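Long-range contact in hemoglobin (Mustelus griseus, PDB 1GCV), which carries oxygen from the gills to the peripheral tissues, binding it at a heme iron in an alpha2-beta2 tetramer: residues Trp3-Arg8 with His67-Val71. Numbering follows the deposited sequence.
Sequences WTQEER and HMDDV
Start from the first turn of helix 5-17: Thr4, its N-cap, forms a capping box with Glu7 (Glu7 N to Thr4 OG1 3.2 Å, Thr4 N to Glu7 OE1 3.1 Å), and Lys122 of helix 114-132 pairs with Glu7 and makes a cation-pi contact with extended Trp3 (chi1 m). Facing it, the link between helices 50-66 and 71-74 folds as a type I turn from His67 to Asp70. The CA atoms of Met68 and Arg8 lie 8.1 Å apart, those of Asp69 and Trp3 8.0 Å. Met68 (chi1 -113°, between wells; chi2 t) lays CE on one face of the Trp3 indole, 3.4 Å from the six-membered ring centroid, a CH-pi contact, with Arg8 beside it; Met68 O accepts from Trp3 NE1 at 3.2 Å. Next, Asp69 (chi1 m) puts OD2 2.8 Å from NH1 of Arg8 (chi1-chi3 m, t, t), a salt bridge. In globin terms, helix A meets the EF corner. Apolar packing bordered by directional polar bonds thus ties helix start to corner, away from the heme site.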
ATOM      1  N   TRP B   3      19.868 -15.604  -1.606  1.00 27.18           N
ATOM      2  CA  TRP B   3      19.942 -15.885  -0.181  1.00 26.67           C
ATOM      3  C   TRP B   3      21.380 -16.036   0.289  1.00 27.54           C
ATOM      4  O   TRP B   3      22.226 -16.577  -0.432  1.00 26.98           O
ATOM      5  CB  TRP B   3      19.193 -17.178   0.152  1.00 23.35           C
ATOM      6  CG  TRP B   3      17.755 -17.154  -0.211  1.00 24.82           C
ATOM      7  CD1 TRP B   3      17.176 -17.755  -1.286  1.00 25.52           C
ATOM      8  CD2 TRP B   3      16.700 -16.503   0.504  1.00 23.93           C
ATOM      9  NE1 TRP B   3      15.821 -17.522  -1.289  1.00 29.50           N
ATOM     10  CE2 TRP B   3      15.502 -16.755  -0.200  1.00 28.73           C
ATOM     11  CE3 TRP B   3      16.650 -15.731   1.671  1.00 27.14           C
ATOM     12  CZ2 TRP B   3      14.263 -16.262   0.225  1.00 27.27           C
ATOM     13  CZ3 TRP B   3      15.418 -15.241   2.093  1.00 27.89           C
ATOM     14  CH2 TRP B   3      14.243 -15.509   1.370  1.00 27.39           C
ATOM     15  N   THR B   4      21.649 -15.547   1.494  1.00 25.11           N
ATOM     16  CA  THR B   4      22.968 -15.683   2.097  1.00 25.16           C
ATOM     17  C   THR B   4      22.836 -16.970   2.903  1.00 23.46           C
ATOM     18  O   THR B   4      21.723 -17.415   3.164  1.00 21.95           O
ATOM     19  CB  THR B   4      23.296 -14.505   3.057  1.00 28.14           C
ATOM     20  OG1 THR B   4      22.420 -14.544   4.191  1.00 29.50           O
ATOM     21  CG2 THR B   4      23.131 -13.168   2.347  1.00 25.41           C
ATOM     22  N   GLN B   5      23.950 -17.583   3.283  1.00 24.27           N
ATOM     23  CA  GLN B   5      23.882 -18.816   4.059  1.00 22.74           C
ATOM     24  C   GLN B   5      23.206 -18.569   5.413  1.00 22.63           C
ATOM     25  O   GLN B   5      22.490 -19.435   5.913  1.00 22.13           O
ATOM     26  CB  GLN B   5      25.283 -19.397   4.259  1.00 21.59           C
ATOM     27  CG  GLN B   5      25.308 -20.864   4.669  1.00 21.25           C
ATOM     28  CD  GLN B   5      24.428 -21.752   3.800  1.00 23.34           C
ATOM     29  OE1 GLN B   5      23.616 -22.521   4.312  1.00 25.90           O
ATOM     30  NE2 GLN B   5      24.590 -21.654   2.483  1.00 24.76           N
ATOM     31  N   GLU B   6      23.423 -17.391   5.997  1.00 23.85           N
ATOM     32  CA  GLU B   6      22.820 -17.048   7.287  1.00 25.85           C
ATOM     33  C   GLU B   6      21.291 -17.039   7.201  1.00 24.22           C
ATOM     34  O   GLU B   6      20.610 -17.478   8.127  1.00 25.34           O
ATOM     35  CB  GLU B   6      23.288 -15.667   7.780  1.00 29.06           C
ATOM     36  CG  GLU B   6      22.278 -14.993   8.737  1.00 35.99           C
ATOM     37  CD  GLU B   6      22.726 -13.638   9.277  1.00 36.93           C
ATOM     38  OE1 GLU B   6      23.136 -12.765   8.480  1.00 37.75           O
ATOM     39  OE2 GLU B   6      22.655 -13.446  10.510  1.00 38.69           O
ATOM     40  N   GLU B   7      20.761 -16.521   6.097  1.00 22.04           N
ATOM     41  CA  GLU B   7      19.319 -16.458   5.899  1.00 19.28           C
ATOM     42  C   GLU B   7      18.747 -17.849   5.714  1.00 21.02           C
ATOM     43  O   GLU B   7      17.710 -18.177   6.282  1.00 22.29           O
ATOM     44  CB  GLU B   7      18.995 -15.601   4.684  1.00 19.12           C
ATOM     45  CG  GLU B   7      19.485 -14.180   4.816  1.00 20.96           C
ATOM     46  CD  GLU B   7      19.229 -13.369   3.568  1.00 27.01           C
ATOM     47  OE1 GLU B   7      19.216 -13.957   2.467  1.00 24.41           O
ATOM     48  OE2 GLU B   7      19.038 -12.141   3.688  1.00 30.65           O
ATOM     49  N   ARG B   8      19.421 -18.665   4.911  1.00 21.13           N
ATOM     50  CA  ARG B   8      18.979 -20.036   4.681  1.00 22.29           C
ATOM     51  C   ARG B   8      18.926 -20.769   6.020  1.00 22.93           C
ATOM     52  O   ARG B   8      17.950 -21.451   6.336  1.00 24.53           O
ATOM     53  CB  ARG B   8      19.963 -20.771   3.775  1.00 20.10           C
ATOM     54  CG  ARG B   8      20.093 -20.224   2.385  1.00 21.27           C
ATOM     55  CD  ARG B   8      21.061 -21.093   1.601  1.00 23.72           C
ATOM     56  NE  ARG B   8      21.330 -20.565   0.270  1.00 26.27           N
ATOM     57  CZ  ARG B   8      20.601 -20.852  -0.803  1.00 25.86           C
ATOM     58  NH1 ARG B   8      20.909 -20.331  -1.985  1.00 26.51           N
ATOM     59  NH2 ARG B   8      19.556 -21.659  -0.691  1.00 27.96           N
ATOM     60  N   HIS B  67      13.264 -25.783  -1.403  1.00 37.65           N
ATOM     61  CA  HIS B  67      13.558 -25.339  -2.762  1.00 32.54           C
ATOM     62  C   HIS B  67      13.499 -23.815  -2.753  1.00 30.41           C
ATOM     63  O   HIS B  67      12.862 -23.209  -3.607  1.00 30.01           O
ATOM     64  CB  HIS B  67      12.510 -25.876  -3.736  1.00 33.56           C
ATOM     65  CG  HIS B  67      12.224 -27.336  -3.577  1.00 37.95           C
ATOM     66  ND1 HIS B  67      12.548 -28.265  -4.541  1.00 40.98           N
ATOM     67  CD2 HIS B  67      11.636 -28.026  -2.572  1.00 38.93           C
ATOM     68  CE1 HIS B  67      12.172 -29.465  -4.136  1.00 41.13           C
ATOM     69  NE2 HIS B  67      11.616 -29.347  -2.943  1.00 40.97           N
ATOM     70  N   MET B  68      14.174 -23.210  -1.779  1.00 28.99           N
ATOM     71  CA  MET B  68      14.189 -21.757  -1.604  1.00 29.76           C
ATOM     72  C   MET B  68      14.602 -20.934  -2.824  1.00 31.19           C
ATOM     73  O   MET B  68      14.268 -19.750  -2.917  1.00 27.75           O
ATOM     74  CB  MET B  68      15.085 -21.385  -0.417  1.00 30.10           C
ATOM     75  CG  MET B  68      14.337 -20.798   0.772  1.00 33.36           C
ATOM     76  SD  MET B  68      15.365 -20.732   2.248  1.00 37.46           S
ATOM     77  CE  MET B  68      15.432 -18.990   2.545  1.00 32.25           C
ATOM     78  N   ASP B  69      15.320 -21.544  -3.759  1.00 31.31           N
ATOM     79  CA  ASP B  69      15.753 -20.811  -4.939  1.00 34.21           C
ATOM     80  C   ASP B  69      14.799 -20.956  -6.113  1.00 35.77           C
ATOM     81  O   ASP B  69      14.986 -20.320  -7.149  1.00 38.64           O
ATOM     82  CB  ASP B  69      17.159 -21.244  -5.347  1.00 34.58           C
ATOM     83  CG  ASP B  69      18.234 -20.475  -4.605  1.00 34.88           C
ATOM     84  OD1 ASP B  69      18.231 -19.221  -4.665  1.00 33.31           O
ATOM     85  OD2 ASP B  69      19.078 -21.131  -3.959  1.00 32.97           O
ATOM     86  N   ASP B  70      13.783 -21.798  -5.952  1.00 36.41           N
ATOM     87  CA  ASP B  70      12.784 -21.988  -7.000  1.00 41.30           C
ATOM     88  C   ASP B  70      11.378 -22.048  -6.394  1.00 36.51           C
ATOM     89  O   ASP B  70      10.611 -22.965  -6.693  1.00 37.32           O
ATOM     90  CB  ASP B  70      13.041 -23.278  -7.815  1.00 48.97           C
ATOM     91  CG  ASP B  70      14.337 -23.982  -7.437  1.00 56.13           C
ATOM     92  OD1 ASP B  70      14.285 -24.915  -6.598  1.00 57.99           O
ATOM     93  OD2 ASP B  70      15.400 -23.611  -7.992  1.00 57.49           O
ATOM     94  N   VAL B  71      11.040 -21.077  -5.545  1.00 31.33           N
ATOM     95  CA  VAL B  71       9.721 -21.058  -4.916  1.00 26.51           C
ATOM     96  C   VAL B  71       8.627 -20.730  -5.936  1.00 24.06           C
ATOM     97  O   VAL B  71       7.504 -21.215  -5.823  1.00 24.41           O
ATOM     98  CB  VAL B  71       9.661 -20.053  -3.725  1.00 23.71           C
ATOM     99  CG1 VAL B  71       8.242 -19.986  -3.171  1.00 23.54           C
ATOM    100  CG2 VAL B  71      10.612 -20.497  -2.616  1.00 19.04           C
TER